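Local coordinates for protein phosphatidylserine synthase (Haemophilus influenzae, PDB 3HSI) that belongs to the phospholipase D superfamily, carrying an active-site motif of that family in one part of the chain and a PLD-like domain further on, at residues Tyr74-Lys77 with Gln78-Pro81; Ala108-Tyr111 with Cys112-Arg115; Ser333-Arg336 with Arg337-Lys341; Leu441-Lys444 with Phe445-Lys449. All blocks are in the same frame, centred on the assembly; numbering follows the deposited sequence. Where two conformers were deposited one is given.

Interaction 1 of 4, residues Tyr74-Lys77 with Gln78-Pro81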
loop_
_atom_site.group_PDB
_atom_site.type_symbol
_atom_site.label_atom_id
_atom_site.label_comp_id
_atom_site.label_asym_id
_atom_site.label_seq_id
_atom_site.Cartn_x
_atom_site.Cartn_y
_atom_site.Cartn_z
ATOM N N TYR C 74 7.064 -12.038 35.788
ATOM C CA TYR C 74 6.284 -11.667 36.962
ATOM C C TYR C 74 7.055 -12.058 38.209
ATOM O O TYR C 74 7.022 -11.356 39.203
ATOM C CB TYR C 74 4.901 -12.331 36.941
ATOM C CG TYR C 74 3.864 -11.509 36.210
ATOM C CD1 TYR C 74 3.136 -10.519 36.883
ATOM C CD2 TYR C 74 3.593 -11.729 34.872
ATOM C CE1 TYR C 74 2.185 -9.747 36.231
ATOM C CE2 TYR C 74 2.644 -10.952 34.201
ATOM C CZ TYR C 74 1.941 -9.970 34.895
ATOM O OH TYR C 74 1.011 -9.207 34.254
ATOM N N ARG C 75 7.767 -13.176 38.139
ATOM C CA ARG C 75 8.561 -13.606 39.268
ATOM C C ARG C 75 9.668 -12.585 39.587
ATOM O O ARG C 75 9.821 -12.208 40.752
ATOM C CB ARG C 75 9.101 -15.019 39.031
ATOM C CG ARG C 75 10.041 -15.549 40.096
ATOM C CD ARG C 75 10.598 -16.901 39.626
ATOM N NE ARG C 75 11.818 -17.371 40.305
ATOM C CZ ARG C 75 13.047 -16.873 40.131
ATOM N NH1 ARG C 75 13.266 -15.819 39.334
ATOM N NH2 ARG C 75 14.068 -17.418 40.791
ATOM N N VAL C 76 10.410 -12.113 38.575
ATOM C CA VAL C 76 11.500 -11.172 38.851
ATOM C C VAL C 76 10.955 -9.820 39.265
ATOM O O VAL C 76 11.542 -9.144 40.123
ATOM C CB VAL C 76 12.545 -11.005 37.706
ATOM C CG1 VAL C 76 13.380 -12.225 37.628
ATOM C CG2 VAL C 76 11.894 -10.657 36.360
ATOM N N LYS C 77 9.822 -9.460 38.658
ATOM C CA LYS C 77 9.131 -8.215 38.931
ATOM C C LYS C 77 8.555 -8.192 40.345
ATOM O O LYS C 77 8.507 -7.149 40.974
ATOM C CB LYS C 77 8.043 -7.991 37.893
ATOM C CG LYS C 77 7.257 -6.738 38.098
ATOM C CD LYS C 77 8.086 -5.477 37.846
ATOM C CE LYS C 77 7.390 -4.295 38.473
ATOM N NZ LYS C 77 8.083 -3.022 38.149
ATOM N N GLN C 78 8.131 -9.341 40.852
ATOM C CA GLN C 78 7.644 -9.401 42.207
ATOM C C GLN C 78 8.791 -9.345 43.244
ATOM O O GLN C 78 8.586 -8.846 44.342
ATOM C CB GLN C 78 6.604 -10.533 42.439
ATOM C CG GLN C 78 7.153 -11.937 42.601
ATOM C CD GLN C 78 6.116 -13.045 42.328
ATOM O OE1 GLN C 78 4.947 -12.776 42.038
ATOM N NE2 GLN C 78 6.559 -14.301 42.417
ATOM N N GLU C 79 9.966 -9.842 42.853
ATOM C CA GLU C 79 11.204 -9.742 43.638
ATOM C C GLU C 79 11.831 -8.331 43.585
ATOM O O GLU C 79 12.478 -7.905 44.542
ATOM C CB GLU C 79 12.232 -10.777 43.146
ATOM C CG GLU C 79 11.731 -12.222 43.114
ATOM C CD GLU C 79 12.648 -13.189 42.337
ATOM O OE1 GLU C 79 13.290 -12.775 41.344
ATOM O OE2 GLU C 79 12.717 -14.383 42.718
ATOM N N ASN C 80 11.638 -7.625 42.462
ATOM C CA ASN C 80 12.255 -6.299 42.195
ATOM C C ASN C 80 11.177 -5.297 41.747
ATOM O O ASN C 80 10.962 -5.126 40.543
ATOM C CB ASN C 80 13.335 -6.387 41.089
ATOM C CG ASN C 80 14.409 -7.471 41.358
ATOM O OD1 ASN C 80 15.390 -7.229 42.073
ATOM N ND2 ASN C 80 14.226 -8.658 40.774
ATOM N N PRO C 81 10.466 -4.656 42.701
ATOM C CA PRO C 81 9.337 -3.777 42.316
ATOM C C PRO C 81 9.684 -2.594 41.403
ATOM O O PRO C 81 8.807 -2.120 40.683
ATOM C CB PRO C 81 8.777 -3.263 43.649
ATOM C CG PRO C 81 9.634 -3.838 44.737
ATOM C CD PRO C 81 10.546 -4.882 44.156
#
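Val76 O is gripped twice by Asn80, where helix 64-79 comes to an end. The side-chain ND2 of Asn80 donates to Val76 O at 2.8 Å in a moderately bent bond, and the backbone N of Asn80 reaches the same oxygen in a weaker, more sharply angled one. Asn80 has left helical backbone angles, and its CG lies opposite the carbonyl carbon (chi1 -53°), which folds the amide back over the last turn, within reach of Val76 O. On another face of the turn, the Lys77 chain leaves with CG opposite the backbone N and then bends at chi2 (68°), sending NZ to Pro81 O, 2.8 Å away; the ammonium approaches from above the plane of that carbonyl. Arg75 and Glu79 pair one turn apart, with Glu79 OE2 over the centre of the guanidinium face, 3.6 Å above it. No N-H points at the carboxylate and Glu79 has a second deposited conformer, so this pairing is electrostatic at most and doubtful in detail. Further out, Leu83 O also accepts from Lys77 NZ, tying the helix end to the chain that follows. The turn closes the helix of a beta-alpha-beta unit between the parallel strands 52-56 and 84-90, with Val76 packed on Ile46 of helix 35-48 and the Tyr74 ring stacked on Tyr118 of helix 107-118.

Interaction 2 of 4, residues Ala108-Tyr111 with Cys112-Arg115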
loop_
_atom_site.group_PDB
_atom_site.type_symbol
_atom_site.label_atom_id
_atom_site.label_comp_id
_atom_site.label_asym_id
_atom_site.label_seq_id
_atom_site.Cartn_x
_atom_site.Cartn_y
_atom_site.Cartn_z
ATOM N N ALA C 108 -3.984 -10.060 23.698
ATOM C CA ALA C 108 -4.370 -8.926 24.571
ATOM C C ALA C 108 -5.301 -9.360 25.737
ATOM O O ALA C 108 -5.067 -9.014 26.891
ATOM C CB ALA C 108 -5.013 -7.766 23.741
ATOM N N ASP C 109 -6.319 -10.163 25.448
ATOM C CA ASP C 109 -7.204 -10.648 26.517
ATOM C C ASP C 109 -6.376 -11.392 27.561
ATOM O O ASP C 109 -6.545 -11.178 28.762
ATOM C CB ASP C 109 -8.305 -11.565 25.978
ATOM C CG ASP C 109 -9.245 -10.858 25.059
ATOM O OD1 ASP C 109 -9.525 -9.672 25.309
ATOM O OD2 ASP C 109 -9.739 -11.489 24.092
ATOM N N TRP C 110 -5.456 -12.230 27.095
ATOM C CA TRP C 110 -4.577 -12.987 27.990
ATOM C C TRP C 110 -3.604 -12.107 28.843
ATOM O O TRP C 110 -3.388 -12.379 30.032
ATOM C CB TRP C 110 -3.881 -14.137 27.211
ATOM C CG TRP C 110 -2.815 -14.890 27.974
ATOM C CD1 TRP C 110 -3.007 -15.778 28.999
ATOM C CD2 TRP C 110 -1.396 -14.818 27.768
ATOM N NE1 TRP C 110 -1.790 -16.263 29.448
ATOM C CE2 TRP C 110 -0.787 -15.680 28.719
ATOM C CE3 TRP C 110 -0.572 -14.110 26.871
ATOM C CZ2 TRP C 110 0.597 -15.855 28.791
ATOM C CZ3 TRP C 110 0.804 -14.302 26.937
ATOM C CH2 TRP C 110 1.374 -15.159 27.900
ATOM N N TYR C 111 -3.035 -11.061 28.261
ATOM C CA TYR C 111 -2.179 -10.167 29.028
ATOM C C TYR C 111 -2.958 -9.577 30.208
ATOM O O TYR C 111 -2.428 -9.532 31.312
ATOM C CB TYR C 111 -1.578 -9.039 28.181
ATOM C CG TYR C 111 -0.876 -9.424 26.885
ATOM C CD1 TYR C 111 -0.031 -10.542 26.809
ATOM C CD2 TYR C 111 -1.040 -8.630 25.718
ATOM C CE1 TYR C 111 0.609 -10.890 25.613
ATOM C CE2 TYR C 111 -0.396 -8.964 24.524
ATOM C CZ TYR C 111 0.425 -10.097 24.479
ATOM O OH TYR C 111 1.062 -10.434 23.303
ATOM N N CYS C 112 -4.218 -9.165 29.979
ATOM C CA CYS C 112 -5.102 -8.646 31.056
ATOM C C CYS C 112 -5.410 -9.670 32.114
ATOM O O CYS C 112 -5.372 -9.368 33.306
ATOM C CB CYS C 112 -6.442 -8.241 30.517
ATOM S SG CYS C 112 -6.366 -6.919 29.405
ATOM N N GLU C 113 -5.771 -10.865 31.661
ATOM C CA GLU C 113 -6.022 -11.964 32.540
ATOM C C GLU C 113 -4.816 -12.178 33.478
ATOM O O GLU C 113 -4.973 -12.189 34.697
ATOM C CB GLU C 113 -6.340 -13.213 31.725
ATOM C CG GLU C 113 -6.357 -14.491 32.557
ATOM C CD GLU C 113 -6.265 -15.763 31.719
ATOM O OE1 GLU C 113 -5.653 -16.738 32.199
ATOM O OE2 GLU C 113 -6.792 -15.794 30.579
ATOM N N GLN C 114 -3.623 -12.332 32.907
ATOM C CA GLN C 114 -2.391 -12.488 33.696
ATOM C C GLN C 114 -2.142 -11.356 34.701
ATOM O O GLN C 114 -1.861 -11.606 35.847
ATOM C CB GLN C 114 -1.162 -12.675 32.775
ATOM C CG GLN C 114 -1.214 -13.963 31.949
ATOM C CD GLN C 114 -1.676 -15.164 32.774
ATOM O OE1 GLN C 114 -0.963 -15.640 33.637
ATOM N NE2 GLN C 114 -2.867 -15.648 32.501
ATOM N N ARG C 115 -2.234 -10.118 34.250
ATOM C CA ARG C 115 -2.082 -8.960 35.127
ATOM C C ARG C 115 -3.081 -8.954 36.312
ATOM O O ARG C 115 -2.691 -8.697 37.466
ATOM C CB ARG C 115 -2.196 -7.688 34.290
ATOM C CG ARG C 115 -2.172 -6.433 35.103
ATOM C CD ARG C 115 -2.137 -5.220 34.216
ATOM N NE ARG C 115 -2.023 -4.039 35.056
ATOM C CZ ARG C 115 -1.827 -2.819 34.598
ATOM N NH1 ARG C 115 -1.730 -2.628 33.290
ATOM N NH2 ARG C 115 -1.728 -1.793 35.439
#
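Trp110 has one face of its indole overlapped by the side chain of Gln114, one helical turn further on. The touching atom is Gln114 CG, which lies 3.8 Å from the centroid of the five-membered ring of Trp110 and 26° off the ring normal, a CH-pi contact displaced toward the rim on the NE1 side. Gln114 bends at chi2 (-43°), which brings its amide back along the indole, the two planes 28° apart. This sets Gln114 NE2 only 3.3 Å from Trp110 NE1; both are donors, so they do not bond to each other. The polar pairing comes instead from Gln67 of helix 64-79, whose OE1 accepts from Trp110 NE1 while its NE2 donates to Gln114 OE1, a single amide that bonds to both groups and is likely to restrain their rotation. Glu113 OE2 stands near the ring plane at the CD1 edge of Trp110, 4.1 Å from that atom. Underneath, Gln114 N donates to Trp110 O over 2.9 Å in an almost straight bond. The other faces of the turn are tied outward: Tyr111 OH bonds to Trp60 O and its ring stacks with Phe127, while Arg115 forms salt bridges with Asp205 and Asp123. Trp110 and Gln114 form an i to i+4 pair within helix 107-118, and both pack on Leu70 of helix 64-79, a helix-helix contact in the alpha/beta fold of the phospholipase D superfamily.

Interaction 3 of 4, residues Ser333-Arg336 with Arg337-Lys341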
loop_
_atom_site.group_PDB
_atom_site.type_symbol
_atom_site.label_atom_id
_atom_site.label_comp_id
_atom_site.label_asym_id
_atom_site.label_seq_id
_atom_site.Cartn_x
_atom_site.Cartn_y
_atom_site.Cartn_z
ATOM N N SER C 333 7.735 -21.781 -6.965
ATOM C CA SER C 333 7.786 -21.661 -8.412
ATOM C C SER C 333 8.525 -20.393 -8.862
ATOM O O SER C 333 9.152 -20.388 -9.917
ATOM C CB SER C 333 6.407 -21.833 -9.074
ATOM O OG SER C 333 5.458 -21.045 -8.447
ATOM N N ASN C 334 8.497 -19.354 -8.025
ATOM C CA ASN C 334 9.322 -18.184 -8.258
ATOM C C ASN C 334 10.834 -18.494 -8.131
ATOM O O ASN C 334 11.642 -18.056 -8.961
ATOM C CB ASN C 334 8.843 -16.981 -7.406
ATOM C CG ASN C 334 7.660 -16.227 -8.088
ATOM O OD1 ASN C 334 7.800 -15.742 -9.205
ATOM N ND2 ASN C 334 6.510 -16.159 -7.434
ATOM N N LEU C 335 11.198 -19.270 -7.115
ATOM C CA LEU C 335 12.550 -19.833 -7.017
ATOM C C LEU C 335 12.917 -20.686 -8.243
ATOM O O LEU C 335 13.998 -20.553 -8.819
ATOM C CB LEU C 335 12.658 -20.676 -5.755
ATOM C CG LEU C 335 14.051 -21.233 -5.520
ATOM C CD1 LEU C 335 15.059 -20.085 -5.332
ATOM C CD2 LEU C 335 14.006 -22.129 -4.308
ATOM N N ARG C 336 12.009 -21.549 -8.674
ATOM C CA ARG C 336 12.311 -22.381 -9.847
ATOM C C ARG C 336 12.626 -21.529 -11.087
ATOM O O ARG C 336 13.563 -21.835 -11.832
ATOM C CB ARG C 336 11.199 -23.398 -10.141
ATOM C CG ARG C 336 11.675 -24.583 -11.009
ATOM C CD ARG C 336 10.539 -25.584 -11.175
ATOM N NE ARG C 336 10.936 -26.806 -11.869
ATOM C CZ ARG C 336 10.846 -26.976 -13.177
ATOM N NH1 ARG C 336 10.389 -25.994 -13.948
ATOM N NH2 ARG C 336 11.213 -28.124 -13.723
ATOM N N ARG C 337 11.840 -20.480 -11.299
ATOM C CA ARG C 337 12.078 -19.540 -12.387
ATOM C C ARG C 337 13.438 -18.828 -12.289
ATOM O O ARG C 337 14.105 -18.585 -13.300
ATOM C CB ARG C 337 10.966 -18.482 -12.438
ATOM C CG ARG C 337 10.829 -17.861 -13.801
ATOM C CD ARG C 337 9.566 -17.000 -13.941
ATOM N NE ARG C 337 9.796 -15.607 -13.543
ATOM C CZ ARG C 337 9.446 -15.082 -12.363
ATOM N NH1 ARG C 337 8.849 -15.831 -11.434
ATOM N NH2 ARG C 337 9.692 -13.797 -12.109
ATOM N N PHE C 338 13.811 -18.466 -11.069
ATOM C CA PHE C 338 15.092 -17.839 -10.790
ATOM C C PHE C 338 16.256 -18.778 -11.098
ATOM O O PHE C 338 17.249 -18.364 -11.693
ATOM C CB PHE C 338 15.117 -17.461 -9.317
ATOM C CG PHE C 338 16.405 -16.883 -8.855
ATOM C CD1 PHE C 338 16.732 -15.562 -9.147
ATOM C CD2 PHE C 338 17.278 -17.657 -8.056
ATOM C CE1 PHE C 338 17.946 -15.020 -8.671
ATOM C CE2 PHE C 338 18.474 -17.134 -7.563
ATOM C CZ PHE C 338 18.819 -15.812 -7.853
ATOM N N CYS C 339 16.123 -20.034 -10.694
ATOM C CA CYS C 339 17.150 -21.050 -10.923
ATOM C C CYS C 339 17.252 -21.416 -12.388
ATOM O O CYS C 339 18.284 -21.900 -12.853
ATOM C CB CYS C 339 16.855 -22.291 -10.093
ATOM S SG CYS C 339 17.020 -21.982 -8.289
ATOM N N GLU C 340 16.177 -21.201 -13.120
ATOM C CA GLU C 340 16.227 -21.452 -14.544
ATOM C C GLU C 340 16.942 -20.289 -15.243
ATOM O O GLU C 340 17.831 -20.507 -16.068
ATOM C CB GLU C 340 14.829 -21.685 -15.118
ATOM C CG GLU C 340 14.925 -22.082 -16.572
ATOM C CD GLU C 340 13.602 -22.209 -17.279
ATOM O OE1 GLU C 340 12.561 -22.509 -16.645
ATOM O OE2 GLU C 340 13.618 -22.024 -18.513
ATOM N N LYS C 341 16.558 -19.057 -14.898
ATOM C CA LYS C 341 17.228 -17.870 -15.415
ATOM C C LYS C 341 18.743 -17.968 -15.177
ATOM O O LYS C 341 19.534 -17.721 -16.100
ATOM C CB LYS C 341 16.652 -16.629 -14.749
ATOM C CG LYS C 341 17.279 -15.348 -15.196
ATOM C CD LYS C 341 16.722 -14.188 -14.392
ATOM C CE LYS C 341 17.255 -12.847 -14.843
ATOM N NZ LYS C 341 16.881 -12.609 -16.276
#
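Polar side-chain contact in this turn of helix 327-341 comes from Asn334 and Arg337, which lie alongside each other and point the same way. Arg337 bends at chi3 (89°), turning NH1 toward Asn334 OD1; the modelled 2.5 Å is very short for a hydrogen bond, so its exact length is doubtful. The oxygen sits at the guanidinium edge, near its plane, yet the amide and guanidinium planes are 78° apart. Lys455 NZ of helix 450-457 also donates to Asn334 OD1, leaving two cationic groups on one amide oxygen.

Apolar contacts gather on Leu335. The Leu335 CG stands opposite the backbone N (chi1 -176°), which carries CD1 to Cys339 SG at 4.0 Å and to Phe338 CD2 at 4.3 Å. Leu355 and Val305, from strands 351-356 and 300-306, meet the same leucine.

Among the backbone bonds, Cys339 N to Leu335 O (2.9 Å) underlies this apolar group. Of the charged groups, Arg336 and Glu340 stay short of contact, and Arg336 NE bonds instead to Leu428 O.

Helix 327-341 is one of two helices, with 343-348, in the connection between parallel strands 300-306 and 351-356, its apolar side laid on the sheet in beta-alpha-beta fashion within the PLD-like domain.

Interaction 4 of 4, residues Leu441-Lys444 with Phe445-Lys449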
loop_
_atom_site.group_PDB
_atom_site.type_symbol
_atom_site.label_atom_id
_atom_site.label_comp_id
_atom_site.label_asym_id
_atom_site.label_seq_id
_atom_site.Cartn_x
_atom_site.Cartn_y
_atom_site.Cartn_z
ATOM N N LEU C 441 -5.497 -22.684 -8.261
ATOM C CA LEU C 441 -5.334 -21.402 -7.634
ATOM C C LEU C 441 -4.234 -20.598 -8.312
ATOM O O LEU C 441 -4.461 -19.443 -8.683
ATOM C CB LEU C 441 -5.037 -21.595 -6.148
ATOM C CG LEU C 441 -5.315 -20.427 -5.208
ATOM C CD1 LEU C 441 -6.626 -19.750 -5.565
ATOM C CD2 LEU C 441 -5.371 -20.969 -3.783
ATOM N N LEU C 442 -3.061 -21.215 -8.492
ATOM C CA LEU C 442 -1.910 -20.515 -9.054
ATOM C C LEU C 442 -2.198 -20.052 -10.490
ATOM O O LEU C 442 -1.835 -18.941 -10.873
ATOM C CB LEU C 442 -0.636 -21.363 -8.985
ATOM C CG LEU C 442 -0.007 -21.608 -7.598
ATOM C CD1 LEU C 442 1.151 -22.602 -7.706
ATOM C CD2 LEU C 442 0.455 -20.318 -6.875
ATOM N N LYS C 443 -2.881 -20.902 -11.257
ATOM C CA LYS C 443 -3.312 -20.558 -12.608
ATOM C C LYS C 443 -4.253 -19.381 -12.603
ATOM O O LYS C 443 -4.104 -18.473 -13.409
ATOM C CB LYS C 443 -3.994 -21.747 -13.284
ATOM C CG LYS C 443 -3.068 -22.531 -14.150
ATOM C CD LYS C 443 -3.335 -24.004 -14.011
ATOM C CE LYS C 443 -2.378 -24.831 -14.872
ATOM N NZ LYS C 443 -2.080 -26.169 -14.224
ATOM N N LYS C 444 -5.233 -19.408 -11.702
ATOM C CA LYS C 444 -6.202 -18.329 -11.584
ATOM C C LYS C 444 -5.515 -16.983 -11.274
ATOM O O LYS C 444 -5.769 -15.960 -11.936
ATOM C CB LYS C 444 -7.223 -18.669 -10.488
ATOM C CG LYS C 444 -8.452 -19.461 -10.951
ATOM C CD LYS C 444 -9.268 -20.046 -9.779
ATOM C CE LYS C 444 -8.982 -19.332 -8.452
ATOM N NZ LYS C 444 -10.113 -19.427 -7.472
ATOM N N PHE C 445 -4.637 -16.998 -10.276
ATOM C CA PHE C 445 -3.918 -15.808 -9.875
ATOM C C PHE C 445 -2.992 -15.283 -10.973
ATOM O O PHE C 445 -3.079 -14.101 -11.331
ATOM C CB PHE C 445 -3.179 -16.049 -8.569
ATOM C CG PHE C 445 -4.042 -15.862 -7.360
ATOM C CD1 PHE C 445 -3.640 -15.014 -6.326
ATOM C CD2 PHE C 445 -5.273 -16.505 -7.258
ATOM C CE1 PHE C 445 -4.461 -14.829 -5.201
ATOM C CE2 PHE C 445 -6.096 -16.324 -6.160
ATOM C CZ PHE C 445 -5.698 -15.492 -5.122
ATOM N N ALA C 446 -2.160 -16.166 -11.532
ATOM C CA ALA C 446 -1.214 -15.806 -12.596
ATOM C C ALA C 446 -1.876 -15.133 -13.813
ATOM O O ALA C 446 -1.311 -14.202 -14.389
ATOM C CB ALA C 446 -0.402 -17.029 -13.033
ATOM N N ARG C 447 -3.067 -15.591 -14.189
ATOM C CA ARG C 447 -3.798 -15.069 -15.361
ATOM C C ARG C 447 -4.124 -13.569 -15.271
ATOM O O ARG C 447 -4.094 -12.856 -16.272
ATOM C CB ARG C 447 -5.092 -15.865 -15.573
ATOM C CG ARG C 447 -5.779 -15.612 -16.920
ATOM C CD ARG C 447 -6.926 -16.595 -17.226
ATOM N NE ARG C 447 -6.873 -17.831 -16.432
ATOM C CZ ARG C 447 -6.143 -18.909 -16.723
ATOM N NH1 ARG C 447 -5.372 -18.933 -17.805
ATOM N NH2 ARG C 447 -6.183 -19.967 -15.919
ATOM N N ILE C 448 -4.459 -13.099 -14.072
ATOM C CA ILE C 448 -4.828 -11.700 -13.875
ATOM C C ILE C 448 -3.791 -11.011 -12.988
ATOM O O ILE C 448 -4.058 -9.981 -12.363
ATOM C CB ILE C 448 -6.234 -11.560 -13.269
ATOM C CG1 ILE C 448 -6.325 -12.350 -11.954
ATOM C CG2 ILE C 448 -7.299 -11.964 -14.302
ATOM C CD1 ILE C 448 -7.596 -12.126 -11.183
ATOM N N LYS C 449 -2.610 -11.618 -12.926
ATOM C CA LYS C 449 -1.460 -11.054 -12.222
ATOM C C LYS C 449 -1.765 -10.726 -10.772
ATOM O O LYS C 449 -1.096 -9.898 -10.186
ATOM C CB LYS C 449 -0.953 -9.782 -12.926
ATOM C CG LYS C 449 -0.848 -9.861 -14.451
ATOM C CD LYS C 449 0.369 -10.669 -14.892
ATOM C CE LYS C 449 0.376 -10.843 -16.406
ATOM N NZ LYS C 449 1.752 -11.120 -16.934
#
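Phe445 N donates to Leu441 O over 2.9 Å in a nearly straight bond, and Ala446 N reaches Leu442 O over the same distance. These are among the last regular bonds of helix 436-447, which closes in a Schellman motif. Lys449, with positive phi, is its C-prime residue: Ala450 N bonds back to Phe445 O, and Lys449 N makes a weak bond to Ala446 O. Phe445 O also accepts from Ile448 N at 3.2 Å, so one carbonyl serves two donors as the chain turns into helix 450-457. Arg447 N still holds Lys443 O at 3.2 Å. The side chain of Arg447 then bends at chi3 and swings its guanidinium back, so that one face lies over that same oxygen; the nearest guanidinium atom to it, NH2, is 3.6 Å away, and the contact is a loose one. On the other side of the turn Leu441 and Phe445 run side by side. Phe445 has CG opposite the carbonyl carbon (chi1 -83°), which lays the CD2-CE2 side of the ring against the leucine. Val454 of helix 450-457 packs on the same ring. The second subunit completes the surroundings, with its Leu441 against Lys444 and its Met323 against Phe445 and Ile448, which places this turn at the subunit interface. Between the two segments the closest approach of one apolar side chain to another is that of Leu441 CD1, 3.5 Å from Phe445 CE2.

Overall arrangement
The four contacts come in series along the chain and fall into two distant pairs. Interactions 1 and 2 lie on helices 64-79 and 107-118, with centres about 17 Å apart, and they touch where Tyr74 OH packs against Arg115 CA at 3.2 Å. Interactions 3 and 4, on helices 327-341 and 436-447, also have centres about 17 Å apart but only approach, to about 5 Å between nearest atoms. Between the pairs the centres are 42 to 54 Å apart, and interactions 1 and 3 lie on opposite sides of the chain's centre, beside different sheets. All are helical turns far from that centre, interaction 2 the most buried, and interaction 4 alone meets the second subunit.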